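Local coordinates for glycerol uptake operon antiterminator-related protein (Thermotoga maritima, PDB 1VKF) that is of unconfirmed function but belongs to the glycerol-3-phosphate responsive antiterminator family and probably acts in controlling transcription of glycerol uptake genes, at residues I17-L21 / R179-M184; T151-G156 / V171-S175; A105-A111 / V129-L135; T58-D64 / A84-I90. All coordinates share one frame; numbering follows the deposited sequence.

Interaction 1: residues I17-L21 / R179-M184; sequences IIAAL and RILWKM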
loop_
_atom_site.group_PDB
_atom_site.type_symbol
_atom_site.label_atom_id
_atom_site.label_comp_id
_atom_site.label_asym_id
_atom_site.label_seq_id
_atom_site.Cartn_x
_atom_site.Cartn_y
_atom_site.Cartn_z
ATOM N N ILE A 17 4.546 0.283 11.456
ATOM C CA ILE A 17 4.046 -0.893 10.824
ATOM C C ILE A 17 2.589 -0.665 10.359
ATOM O O ILE A 17 1.768 -0.139 11.100
ATOM C CB ILE A 17 4.126 -2.047 11.813
ATOM C CG1 ILE A 17 5.588 -2.262 12.233
ATOM C CG2 ILE A 17 3.521 -3.286 11.238
ATOM C CD1 ILE A 17 6.495 -2.629 11.121
ATOM N N ILE A 18 2.353 -1.011 9.113
ATOM C CA ILE A 18 1.032 -1.053 8.451
ATOM C C ILE A 18 0.598 -2.514 8.350
ATOM O O ILE A 18 1.392 -3.402 7.989
ATOM C CB ILE A 18 1.124 -0.419 7.030
ATOM C CG1 ILE A 18 1.358 1.040 7.176
ATOM C CG2 ILE A 18 -0.132 -0.727 6.202
ATOM C CD1 ILE A 18 1.779 1.756 5.890
ATOM N N ALA A 19 -0.651 -2.789 8.680
ATOM C CA ALA A 19 -1.152 -4.155 8.670
ATOM C C ALA A 19 -1.631 -4.514 7.276
ATOM O O ALA A 19 -2.619 -3.975 6.818
ATOM C CB ALA A 19 -2.292 -4.337 9.674
ATOM N N ALA A 20 -0.976 -5.502 6.691
ATOM C CA ALA A 20 -1.390 -6.101 5.412
ATOM C C ALA A 20 -2.296 -7.312 5.704
ATOM O O ALA A 20 -1.934 -8.232 6.494
ATOM C CB ALA A 20 -0.167 -6.529 4.617
ATOM N N LEU A 21 -3.439 -7.334 5.021
ATOM C CA LEU A 21 -4.393 -8.396 5.157
ATOM C C LEU A 21 -4.576 -9.111 3.834
ATOM O O LEU A 21 -4.877 -8.494 2.815
ATOM C CB LEU A 21 -5.743 -7.860 5.627
ATOM C CG LEU A 21 -5.782 -7.412 7.098
ATOM C CD1 LEU A 21 -7.210 -7.106 7.425
ATOM C CD2 LEU A 21 -5.192 -8.444 8.041
ATOM N N ARG A 179 1.949 -10.788 12.337
ATOM C CA ARG A 179 1.373 -10.393 13.588
ATOM C C ARG A 179 2.460 -10.067 14.600
ATOM O O ARG A 179 2.269 -9.234 15.462
ATOM C CB ARG A 179 0.482 -11.535 14.111
ATOM C CG ARG A 179 -0.967 -11.403 13.657
ATOM C CD ARG A 179 -1.181 -11.321 12.179
ATOM N NE ARG A 179 -2.624 -11.408 11.861
ATOM C CZ ARG A 179 -3.120 -11.437 10.627
ATOM N NH1 ARG A 179 -2.313 -11.369 9.563
ATOM N NH2 ARG A 179 -4.446 -11.510 10.443
ATOM N N ILE A 180 3.617 -10.724 14.491
ATOM C CA ILE A 180 4.716 -10.416 15.383
ATOM C C ILE A 180 5.206 -8.994 15.139
ATOM O O ILE A 180 5.398 -8.241 16.075
ATOM C CB ILE A 180 5.875 -11.411 15.143
ATOM C CG1 ILE A 180 5.472 -12.782 15.691
ATOM C CG2 ILE A 180 7.157 -10.898 15.775
ATOM C CD1 ILE A 180 6.239 -13.962 15.038
ATOM N N LEU A 181 5.380 -8.619 13.874
ATOM C CA LEU A 181 5.810 -7.257 13.566
ATOM C C LEU A 181 4.770 -6.215 13.959
ATOM O O LEU A 181 5.123 -5.082 14.371
ATOM C CB LEU A 181 6.195 -7.079 12.087
ATOM C CG LEU A 181 7.378 -7.935 11.614
ATOM C CD1 LEU A 181 7.679 -7.673 10.145
ATOM C CD2 LEU A 181 8.601 -7.673 12.503
ATOM N N TRP A 182 3.504 -6.576 13.917
ATOM C CA TRP A 182 2.428 -5.643 14.330
ATOM C C TRP A 182 2.592 -5.188 15.785
ATOM O O TRP A 182 2.166 -4.088 16.150
ATOM C CB TRP A 182 1.060 -6.254 14.164
ATOM C CG TRP A 182 0.633 -6.550 12.751
ATOM C CD1 TRP A 182 1.333 -6.341 11.599
ATOM C CD2 TRP A 182 -0.612 -7.147 12.361
ATOM N NE1 TRP A 182 0.604 -6.771 10.518
ATOM C CE2 TRP A 182 -0.591 -7.279 10.950
ATOM C CE3 TRP A 182 -1.746 -7.587 13.065
ATOM C CZ2 TRP A 182 -1.665 -7.796 10.239
ATOM C CZ3 TRP A 182 -2.805 -8.119 12.356
ATOM C CH2 TRP A 182 -2.753 -8.229 10.960
ATOM N N LYS A 183 3.239 -6.026 16.585
ATOM C CA LYS A 183 3.371 -5.792 18.022
ATOM C C LYS A 183 4.655 -5.089 18.392
ATOM O O LYS A 183 4.823 -4.727 19.540
ATOM C CB LYS A 183 3.305 -7.140 18.753
ATOM C CG LYS A 183 1.947 -7.788 18.746
ATOM C CD LYS A 183 1.982 -9.116 19.490
ATOM C CE LYS A 183 0.853 -10.048 19.080
ATOM N NZ LYS A 183 -0.509 -9.497 19.330
HETATM N N MSE A 184 5.585 -4.911 17.453
HETATM C CA MSE A 184 6.964 -4.581 17.869
HETATM C C MSE A 184 7.035 -3.185 18.491
HETATM O O MSE A 184 6.216 -2.326 18.149
HETATM C CB MSE A 184 7.925 -4.721 16.683
HETATM C CG MSE A 184 7.747 -3.687 15.648
HETATM SE SE MSE A 184 9.004 -4.101 14.095
HETATM C CE MSE A 184 10.554 -3.664 14.964
#

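Interaction 2: residues T151-G156 / V171-S175; sequences TVIAAG and VSAIS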
loop_
_atom_site.group_PDB
_atom_site.type_symbol
_atom_site.label_atom_id
_atom_site.label_comp_id
_atom_site.label_asym_id
_atom_site.label_seq_id
_atom_site.Cartn_x
_atom_site.Cartn_y
_atom_site.Cartn_z
ATOM N N THR A 151 7.211 10.014 0.506
ATOM C CA THR A 151 6.955 8.978 1.502
ATOM C C THR A 151 7.152 7.620 0.879
ATOM O O THR A 151 6.534 7.321 -0.136
ATOM C CB THR A 151 5.532 9.103 2.001
ATOM O OG1 THR A 151 5.350 10.388 2.584
ATOM C CG2 THR A 151 5.273 8.149 3.146
ATOM N N VAL A 152 8.035 6.810 1.455
ATOM C CA VAL A 152 8.223 5.436 1.019
ATOM C C VAL A 152 7.698 4.454 2.087
ATOM O O VAL A 152 8.017 4.558 3.271
ATOM C CB VAL A 152 9.708 5.139 0.686
ATOM C CG1 VAL A 152 9.908 3.649 0.340
ATOM C CG2 VAL A 152 10.179 6.040 -0.450
ATOM N N ILE A 153 6.867 3.520 1.645
ATOM C CA ILE A 153 6.460 2.384 2.433
ATOM C C ILE A 153 7.172 1.182 1.866
ATOM O O ILE A 153 7.100 0.903 0.661
ATOM C CB ILE A 153 4.952 2.190 2.320
ATOM C CG1 ILE A 153 4.207 3.403 2.830
ATOM C CG2 ILE A 153 4.520 0.894 3.066
ATOM C CD1 ILE A 153 2.803 3.502 2.316
ATOM N N ALA A 154 7.874 0.467 2.723
ATOM C CA ALA A 154 8.540 -0.742 2.327
ATOM C C ALA A 154 7.601 -1.906 2.434
ATOM O O ALA A 154 6.821 -1.983 3.353
ATOM C CB ALA A 154 9.732 -0.978 3.197
ATOM N N ALA A 155 7.682 -2.824 1.492
ATOM C CA ALA A 155 6.929 -4.078 1.633
ATOM C C ALA A 155 7.595 -5.231 0.950
ATOM O O ALA A 155 8.189 -5.084 -0.123
ATOM C CB ALA A 155 5.477 -3.862 1.048
ATOM N N GLY A 156 7.396 -6.424 1.512
ATOM C CA GLY A 156 7.847 -7.649 0.872
ATOM C C GLY A 156 9.091 -8.265 1.445
ATOM O O GLY A 156 10.139 -7.638 1.508
ATOM N N VAL A 171 12.895 4.701 5.890
ATOM C CA VAL A 171 11.621 4.829 5.191
ATOM C C VAL A 171 10.536 5.063 6.257
ATOM O O VAL A 171 10.756 4.797 7.429
ATOM C CB VAL A 171 11.303 3.591 4.300
ATOM C CG1 VAL A 171 12.476 3.252 3.361
ATOM C CG2 VAL A 171 10.940 2.379 5.122
ATOM N N SER A 172 9.377 5.540 5.842
ATOM C CA SER A 172 8.348 5.934 6.793
ATOM C C SER A 172 7.690 4.753 7.452
ATOM O O SER A 172 7.427 4.792 8.648
ATOM C CB SER A 172 7.275 6.757 6.110
ATOM O OG SER A 172 7.828 7.989 5.724
ATOM N N ALA A 173 7.414 3.726 6.658
ATOM C CA ALA A 173 6.596 2.606 7.132
ATOM C C ALA A 173 6.911 1.304 6.432
ATOM O O ALA A 173 7.550 1.278 5.411
ATOM C CB ALA A 173 5.143 2.966 6.919
ATOM N N ILE A 174 6.434 0.206 6.996
ATOM C CA ILE A 174 6.475 -1.103 6.374
ATOM C C ILE A 174 5.095 -1.751 6.412
ATOM O O ILE A 174 4.481 -1.799 7.461
ATOM C CB ILE A 174 7.412 -2.058 7.181
ATOM C CG1 ILE A 174 8.856 -1.562 7.173
ATOM C CG2 ILE A 174 7.301 -3.464 6.652
ATOM C CD1 ILE A 174 9.759 -2.284 8.171
ATOM N N SER A 175 4.639 -2.250 5.277
ATOM C CA SER A 175 3.437 -3.003 5.166
ATOM C C SER A 175 3.781 -4.472 5.308
ATOM O O SER A 175 4.598 -5.010 4.575
ATOM C CB SER A 175 2.715 -2.757 3.835
ATOM O OG SER A 175 1.632 -3.706 3.706
HETATM O O HOH W 1 9.576 7.752 3.622
HETATM O O HOH W 2 6.666 -6.916 4.244
#

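Interaction 3: residues A105-A111 / V129-L135; sequences AVLRFFA and VDVVEVL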
loop_
_atom_site.group_PDB
_atom_site.type_symbol
_atom_site.label_atom_id
_atom_site.label_comp_id
_atom_site.label_asym_id
_atom_site.label_seq_id
_atom_site.Cartn_x
_atom_site.Cartn_y
_atom_site.Cartn_z
ATOM N N ALA A 105 -3.969 7.723 -2.957
ATOM C CA ALA A 105 -3.458 6.621 -3.740
ATOM C C ALA A 105 -1.987 6.360 -3.426
ATOM O O ALA A 105 -1.229 7.322 -3.173
ATOM C CB ALA A 105 -3.643 6.880 -5.221
ATOM N N VAL A 106 -1.635 5.071 -3.425
ATOM C CA VAL A 106 -0.279 4.640 -3.282
ATOM C C VAL A 106 0.122 3.894 -4.550
ATOM O O VAL A 106 -0.570 2.970 -4.956
ATOM C CB VAL A 106 -0.108 3.717 -2.064
ATOM C CG1 VAL A 106 1.310 3.284 -1.934
ATOM C CG2 VAL A 106 -0.542 4.467 -0.801
ATOM N N LEU A 107 1.267 4.261 -5.133
ATOM C CA LEU A 107 1.784 3.600 -6.320
ATOM C C LEU A 107 2.839 2.603 -5.903
ATOM O O LEU A 107 3.801 2.968 -5.220
ATOM C CB LEU A 107 2.389 4.581 -7.315
ATOM C CG LEU A 107 2.886 3.928 -8.632
ATOM C CD1 LEU A 107 1.770 3.442 -9.499
ATOM C CD2 LEU A 107 3.738 4.939 -9.406
ATOM N N ARG A 108 2.640 1.352 -6.295
ATOM C CA ARG A 108 3.644 0.300 -6.087
ATOM C C ARG A 108 4.813 0.464 -7.057
ATOM O O ARG A 108 4.646 0.955 -8.182
ATOM C CB ARG A 108 3.045 -1.073 -6.264
ATOM C CG ARG A 108 1.975 -1.473 -5.267
ATOM C CD ARG A 108 1.542 -2.949 -5.417
ATOM N NE ARG A 108 1.701 -3.625 -4.147
ATOM C CZ ARG A 108 2.177 -4.851 -3.950
ATOM N NH1 ARG A 108 2.518 -5.619 -4.961
ATOM N NH2 ARG A 108 2.279 -5.316 -2.697
ATOM N N PHE A 109 5.999 0.040 -6.601
ATOM C CA PHE A 109 7.267 0.253 -7.278
ATOM C C PHE A 109 8.077 -1.043 -7.038
ATOM O O PHE A 109 8.437 -1.366 -5.904
ATOM C CB PHE A 109 7.902 1.491 -6.644
ATOM C CG PHE A 109 9.235 1.919 -7.210
ATOM C CD1 PHE A 109 10.079 1.060 -7.876
ATOM C CD2 PHE A 109 9.615 3.238 -7.087
ATOM C CE1 PHE A 109 11.277 1.510 -8.392
ATOM C CE2 PHE A 109 10.821 3.702 -7.615
ATOM C CZ PHE A 109 11.646 2.832 -8.251
ATOM N N PHE A 110 8.332 -1.818 -8.113
ATOM C CA PHE A 110 9.068 -3.054 -8.004
ATOM C C PHE A 110 10.566 -2.708 -8.276
ATOM O O PHE A 110 10.973 -2.502 -9.439
ATOM C CB PHE A 110 8.585 -4.054 -9.064
ATOM C CG PHE A 110 7.161 -4.540 -8.893
ATOM C CD1 PHE A 110 6.486 -4.462 -7.679
ATOM C CD2 PHE A 110 6.513 -5.150 -9.975
ATOM C CE1 PHE A 110 5.176 -4.947 -7.561
ATOM C CE2 PHE A 110 5.207 -5.626 -9.840
ATOM C CZ PHE A 110 4.553 -5.513 -8.647
ATOM N N ALA A 111 11.363 -2.642 -7.215
ATOM C CA ALA A 111 12.757 -2.165 -7.284
ATOM C C ALA A 111 13.694 -3.368 -7.539
ATOM O O ALA A 111 14.362 -3.900 -6.630
ATOM C CB ALA A 111 13.106 -1.387 -6.027
ATOM N N VAL A 129 4.080 11.678 -7.756
ATOM C CA VAL A 129 3.690 10.672 -6.777
ATOM C C VAL A 129 4.252 10.992 -5.392
ATOM O O VAL A 129 5.461 11.015 -5.198
ATOM C CB VAL A 129 4.170 9.300 -7.211
ATOM C CG1 VAL A 129 3.827 8.273 -6.166
ATOM C CG2 VAL A 129 3.609 8.946 -8.584
ATOM N N ASP A 130 3.373 11.218 -4.427
ATOM C CA ASP A 130 3.790 11.606 -3.082
ATOM C C ASP A 130 4.156 10.374 -2.231
ATOM O O ASP A 130 5.008 10.457 -1.376
ATOM C CB ASP A 130 2.643 12.317 -2.363
ATOM C CG ASP A 130 2.078 13.486 -3.156
ATOM O OD1 ASP A 130 2.876 14.357 -3.568
ATOM O OD2 ASP A 130 0.845 13.600 -3.410
ATOM N N VAL A 131 3.422 9.288 -2.454
ATOM C CA VAL A 131 3.491 8.055 -1.627
ATOM C C VAL A 131 3.711 6.813 -2.493
ATOM O O VAL A 131 2.925 6.479 -3.389
ATOM C CB VAL A 131 2.239 7.848 -0.749
ATOM C CG1 VAL A 131 2.406 6.626 0.182
ATOM C CG2 VAL A 131 1.963 9.109 0.085
ATOM N N VAL A 132 4.833 6.161 -2.247
ATOM C CA VAL A 132 5.246 5.030 -3.048
ATOM C C VAL A 132 5.481 3.831 -2.125
ATOM O O VAL A 132 6.080 4.006 -1.069
ATOM C CB VAL A 132 6.594 5.324 -3.796
ATOM C CG1 VAL A 132 6.945 4.154 -4.650
ATOM C CG2 VAL A 132 6.500 6.565 -4.634
ATOM N N GLU A 133 5.027 2.655 -2.527
ATOM C CA GLU A 133 5.347 1.390 -1.869
ATOM C C GLU A 133 6.401 0.643 -2.665
ATOM O O GLU A 133 6.168 0.239 -3.804
ATOM C CB GLU A 133 4.111 0.535 -1.664
ATOM C CG GLU A 133 4.373 -0.759 -0.860
ATOM C CD GLU A 133 3.119 -1.586 -0.696
ATOM O OE1 GLU A 133 2.615 -2.061 -1.717
ATOM O OE2 GLU A 133 2.696 -1.772 0.452
ATOM N N VAL A 134 7.545 0.464 -2.045
ATOM C CA VAL A 134 8.702 -0.172 -2.709
ATOM C C VAL A 134 8.844 -1.596 -2.244
ATOM O O VAL A 134 8.923 -1.874 -1.046
ATOM C CB VAL A 134 9.985 0.585 -2.441
ATOM C CG1 VAL A 134 11.170 -0.162 -3.057
ATOM C CG2 VAL A 134 9.883 2.020 -2.952
ATOM N N LEU A 135 8.938 -2.506 -3.211
ATOM C CA LEU A 135 9.125 -3.927 -2.961
ATOM C C LEU A 135 10.380 -4.456 -3.696
ATOM O O LEU A 135 10.674 -3.978 -4.800
ATOM C CB LEU A 135 7.927 -4.734 -3.430
ATOM C CG LEU A 135 6.539 -4.333 -2.881
ATOM C CD1 LEU A 135 5.833 -3.409 -3.799
ATOM C CD2 LEU A 135 5.759 -5.633 -2.672
HETATM O O HOH W 3 0.924 8.669 -3.707
#

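Interaction 4: residues T58-D64 / A84-I90; sequences TVFVDMD and ADGIITI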
loop_
_atom_site.group_PDB
_atom_site.type_symbol
_atom_site.label_atom_id
_atom_site.label_comp_id
_atom_site.label_asym_id
_atom_site.label_seq_id
_atom_site.Cartn_x
_atom_site.Cartn_y
_atom_site.Cartn_z
ATOM N N THR A 58 -7.833 3.055 9.113
ATOM C CA THR A 58 -7.735 3.651 7.791
ATOM C C THR A 58 -7.361 2.533 6.851
ATOM O O THR A 58 -6.369 1.813 7.095
ATOM C CB THR A 58 -6.634 4.733 7.790
ATOM O OG1 THR A 58 -7.022 5.787 8.662
ATOM C CG2 THR A 58 -6.462 5.399 6.403
ATOM N N VAL A 59 -8.115 2.393 5.770
ATOM C CA VAL A 59 -7.966 1.230 4.893
ATOM C C VAL A 59 -7.696 1.648 3.449
ATOM O O VAL A 59 -8.487 2.363 2.845
ATOM C CB VAL A 59 -9.197 0.273 4.934
ATOM C CG1 VAL A 59 -8.943 -0.976 4.103
ATOM C CG2 VAL A 59 -9.547 -0.100 6.334
ATOM N N PHE A 60 -6.550 1.207 2.926
ATOM C CA PHE A 60 -6.229 1.290 1.519
ATOM C C PHE A 60 -6.423 -0.100 0.905
ATOM O O PHE A 60 -6.160 -1.153 1.532
ATOM C CB PHE A 60 -4.784 1.817 1.288
ATOM C CG PHE A 60 -4.636 3.266 1.487
ATOM C CD1 PHE A 60 -4.816 3.843 2.737
ATOM C CD2 PHE A 60 -4.314 4.020 0.424
ATOM C CE1 PHE A 60 -4.682 5.213 2.890
ATOM C CE2 PHE A 60 -4.147 5.425 0.564
ATOM C CZ PHE A 60 -4.366 5.987 1.791
ATOM N N VAL A 61 -7.035 -0.118 -0.276
ATOM C CA VAL A 61 -7.360 -1.354 -0.943
ATOM C C VAL A 61 -6.471 -1.499 -2.173
ATOM O O VAL A 61 -6.386 -0.587 -2.979
ATOM C CB VAL A 61 -8.821 -1.358 -1.438
ATOM C CG1 VAL A 61 -9.126 -2.583 -2.270
ATOM C CG2 VAL A 61 -9.727 -1.318 -0.233
ATOM N N ASP A 62 -5.842 -2.643 -2.335
ATOM C CA ASP A 62 -5.101 -2.935 -3.580
ATOM C C ASP A 62 -6.102 -3.324 -4.648
ATOM O O ASP A 62 -6.579 -4.452 -4.702
ATOM C CB ASP A 62 -4.101 -4.071 -3.401
ATOM C CG ASP A 62 -3.245 -4.269 -4.643
ATOM O OD1 ASP A 62 -3.667 -3.853 -5.733
ATOM O OD2 ASP A 62 -2.132 -4.845 -4.626
HETATM N N MSE A 63 -6.477 -2.350 -5.441
HETATM C CA MSE A 63 -7.546 -2.476 -6.404
HETATM C C MSE A 63 -7.165 -3.485 -7.497
HETATM O O MSE A 63 -8.029 -4.134 -8.106
HETATM C CB MSE A 63 -7.963 -1.123 -6.926
HETATM C CG MSE A 63 -6.948 -0.503 -7.795
HETATM SE SE MSE A 63 -7.560 1.204 -8.516
HETATM C CE MSE A 63 -8.840 0.459 -9.911
ATOM N N ASP A 64 -5.861 -3.722 -7.664
ATOM C CA ASP A 64 -5.434 -4.673 -8.681
ATOM C C ASP A 64 -5.716 -6.115 -8.313
ATOM O O ASP A 64 -5.638 -6.983 -9.188
ATOM C CB ASP A 64 -3.918 -4.575 -8.908
ATOM C CG ASP A 64 -3.431 -3.209 -9.283
ATOM O OD1 ASP A 64 -4.187 -2.330 -9.755
ATOM O OD2 ASP A 64 -2.192 -2.951 -9.183
ATOM N N ALA A 84 -13.520 2.497 1.028
ATOM C CA ALA A 84 -12.049 2.585 1.156
ATOM C C ALA A 84 -11.629 4.016 1.372
ATOM O O ALA A 84 -12.225 4.947 0.853
ATOM C CB ALA A 84 -11.366 2.003 -0.090
ATOM N N ASP A 85 -10.560 4.177 2.143
ATOM C CA ASP A 85 -9.955 5.462 2.303
ATOM C C ASP A 85 -9.038 5.835 1.172
ATOM O O ASP A 85 -8.756 7.025 0.936
ATOM C CB ASP A 85 -9.231 5.553 3.639
ATOM C CG ASP A 85 -10.180 5.410 4.794
ATOM O OD1 ASP A 85 -11.171 6.192 4.879
ATOM O OD2 ASP A 85 -10.096 4.455 5.587
ATOM N N GLY A 86 -8.531 4.837 0.501
ATOM C CA GLY A 86 -7.663 5.035 -0.646
ATOM C C GLY A 86 -7.373 3.740 -1.385
ATOM O O GLY A 86 -7.846 2.643 -1.035
ATOM N N ILE A 87 -6.578 3.868 -2.446
ATOM C CA ILE A 87 -6.229 2.752 -3.242
ATOM C C ILE A 87 -4.720 2.566 -3.328
ATOM O O ILE A 87 -3.962 3.494 -3.207
ATOM C CB ILE A 87 -6.845 2.805 -4.652
ATOM C CG1 ILE A 87 -6.321 3.971 -5.454
ATOM C CG2 ILE A 87 -8.406 2.874 -4.591
ATOM C CD1 ILE A 87 -5.232 3.630 -6.360
ATOM N N ILE A 88 -4.333 1.339 -3.620
ATOM C CA ILE A 88 -2.974 0.935 -3.965
ATOM C C ILE A 88 -3.043 0.289 -5.344
ATOM O O ILE A 88 -3.996 -0.402 -5.660
ATOM C CB ILE A 88 -2.494 -0.149 -2.997
ATOM C CG1 ILE A 88 -2.377 0.396 -1.567
ATOM C CG2 ILE A 88 -1.133 -0.706 -3.411
ATOM C CD1 ILE A 88 -2.526 -0.665 -0.541
ATOM N N THR A 89 -2.064 0.558 -6.182
ATOM C CA THR A 89 -2.060 -0.007 -7.519
ATOM C C THR A 89 -0.638 0.067 -8.100
ATOM O O THR A 89 0.138 0.906 -7.681
ATOM C CB THR A 89 -3.040 0.809 -8.444
ATOM O OG1 THR A 89 -3.112 0.217 -9.738
ATOM C CG2 THR A 89 -2.565 2.230 -8.698
ATOM N N ILE A 90 -0.362 -0.805 -9.049
ATOM C CA ILE A 90 0.888 -0.756 -9.856
ATOM C C ILE A 90 0.674 -0.007 -11.180
ATOM O O ILE A 90 1.628 0.230 -11.918
ATOM C CB ILE A 90 1.417 -2.203 -10.094
ATOM C CG1 ILE A 90 2.874 -2.235 -10.640
ATOM C CG2 ILE A 90 0.570 -2.990 -11.084
ATOM C CD1 ILE A 90 3.880 -1.906 -9.678
#

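Interaction 1: residues I17-L21 / R179-M184
Trp182 lays its indole over Ala19, whose CB sits above the six-membered ring in a CH-pi contact, 3.9 Å from the centroid and 29° off the normal. The methyl is displaced toward the rim of the ring and comes within 3.6 Å of CZ2. On the opposite face lies CD of Arg179, and the guanidinium of that arginine has CH2 of Trp182 over its centre, which leaves the indole sandwiched between strand and arginine. Leu21 CD2 meets the ring edge at CH2 (3.8 Å), while Ile17 crosses the tryptophan at about a right angle and touches CD1 through CG2. With CG2 directed away from its own backbone N (chi1 -60°), Ile17 sends its other branch past Leu181 O toward the selenium of selenomethionine Met184, 4.2 Å from CD1. No hydrogen bond joins the two segments. Instead, Trp182 NE1 is bonded to Thr176 O, and Arg179 reaches Ser177 O and Ile27 O, so polar ties to neighbouring backbone fix the rotation of both flat groups. Ala20 O, lying in the indole plane beside CZ2, is buried without a partner. The C-terminal turn is therefore held on strand 16-21 by dispersion and CH-pi packing, with polar bonds supplying orientation from outside.

Interaction 2: residues T151-G156 / V171-S175
Val171 and Val152 meet obliquely, CG1 to CG1 at 4.0 Å, and the other branch of Val171, CG2, reaches the methyl of Ala154. That methyl also touches CG1 of Ile174, making a small apolar patch on one face of the sheet. The other face carries Ile153, Ala173, Ala155 and Ser175: Ile153 CG1 packs on Ala173 CB, and its CG2 lies against the strand near Ser175 N. Between these layers the strands run parallel, 38° apart. Ala154 bonds with both its polar backbone atoms, N to Ala173 O at 2.8 Å and O to Ser175 N at 2.9 Å. Before the regular ladder starts, Ser172 N donates to Val152 O in a more bent bond (3.1 Å, 137°). Water extends the pairing at both ends: one molecule accepts from Val152 N and is bonded to Ser172 OG (2.7 Å), and another accepts from Gly156 N while donating to Ser175 O.

Farther out, helix 140-144 covers Val152 and Val171, and helix 161-167 covers Ala154 and Ile174, the latter helix being the crossover of this beta-alpha-beta unit. Ile18 of strand 16-21 closes over Ile153 and Ala173 on the inner side. Ser175 OG departs from this apolar pattern: a chi1 of 171° turns the hydroxyl away from the backbone N, and it is hydrogen-bonded to a bound citrate. An apolar middle thus lies between a water-bridged end at Ser172 and a C-terminal end where the Ser175 hydroxyl holds a citrate that is probably from the crystallisation liquor.

Interaction 3: residues A105-A111 / V129-L135
Ala105 and Val131 are joined through a water that donates to Ala105 O and accepts from Val131 N, an opening to the parallel pairing that follows. Val106 packs CG2 obliquely on CG1 of Val131 (3.8 Å), while its CG1 lies against CB of Glu133. Leu107 starts the ladder, its N bonded to Val131 O at 3.3 Å and its O accepting from Glu133 N; its CD2 touches Val129 CG2 where the two side chains cross at about a right angle. Arg108 runs beside Glu133 in the same direction and forms a salt bridge, NE to OE1 at 3.0 Å. Its hydrogen bond is weak and bent (132°), with guanidinium and carboxylate planes turned 76° apart, so this is no two-pronged, coplanar pairing. Leu135 CD1 lies over the centre of one guanidinium face, 3.9 Å above the plane.

Phe109 faces the helices: with CG opposite the backbone N (chi1 -179°), its CB presses on Val132 CG1 at 3.5 Å and that methyl lies at the ring edge. Its O accepts from Leu135 N. Phe110, back on the Arg108 face, lies alongside Leu135, whose CD1 meets the ring edge. Ala111 ends the pairing by donating N to Leu135 O (2.8 Å) and resting its methyl on Val134 CG1. Helix 114-127 covers Phe109 and Val132 through Ile124. This is the right-handed beta-alpha-beta crossover of a TIM barrel, with Arg108 beside a citrate, probably from the crystallisation liquor, consistent with an anion pocket.

Interaction 4: residues T58-D64 / A84-I90
Phe60 lays one ring face against Gly86, whose CA stands 3.9 Å from the centroid in a CH-pi contact 24° off the normal. This is the tight centre of the contact: the CE2 side of the ring fills the space beside Gly86, where there is no side chain. Phe14 meets the same ring edge-to-face. Next along this face, Phe60 CB touches Ile88 CD1 at 3.8 Å. On the other face Val61 CG2 packs on Ala84 CB, and the selenium of selenomethionine Met63 reaches Ile87 CD1 at 4.0 Å, beneath helix 73-82. The parallel strands are stitched by Val61 N to Gly86 O, Ile88 N to Val61 O and Met63 N to Ile88 O.

Polar side chains take over at the two ends, where Asp85 and Asp64 are partly exposed. At one, Asp85 OD2 accepts Val59 N (2.9 Å) through its anti lone pair and also forms a salt bridge with Lys53, while Asp85 N returns a bond to Val59 O. At the other, Asp64 spreads its carboxylate over two donors: OD1 takes Thr89 OG1 and OD2 takes Ile90 N on its syn lone pair, each at 2.8 Å. Thr89 OG1 is swung opposite its backbone N (chi1 -176°), a position from which it also bonds Lys91 N and Asn94 ND2. Asp62 OD1 accepts Asp64 N in an Asx turn. A carboxylate thus takes a backbone N-H at each end of the contact, extending the grip beyond the regular strand bonds around an apolar middle.

Interactions 2, 3 and 4 join neighbouring strands of one curled parallel sheet, the barrel of a TIM-barrel fold; interaction 1 packs the C-terminal helical turn on strand 16-21. Interactions 2 and 3, with centres about 9 Å apart, adjoin through Ile153 N and Val132 O, 2.9 Å apart. Interactions 3 and 4, about 12 Å between centres, meet where Arg108 N lies 2.9 Å from Thr89 O. Ile18 N, 2.8 Å from Ile174 O, ties interaction 1 to interaction 2. Ala20, Ser175 and Arg108 approach the bound citrate, probably from the crystallisation liquor, so interactions 1, 2 and 3 border one possible anion pocket.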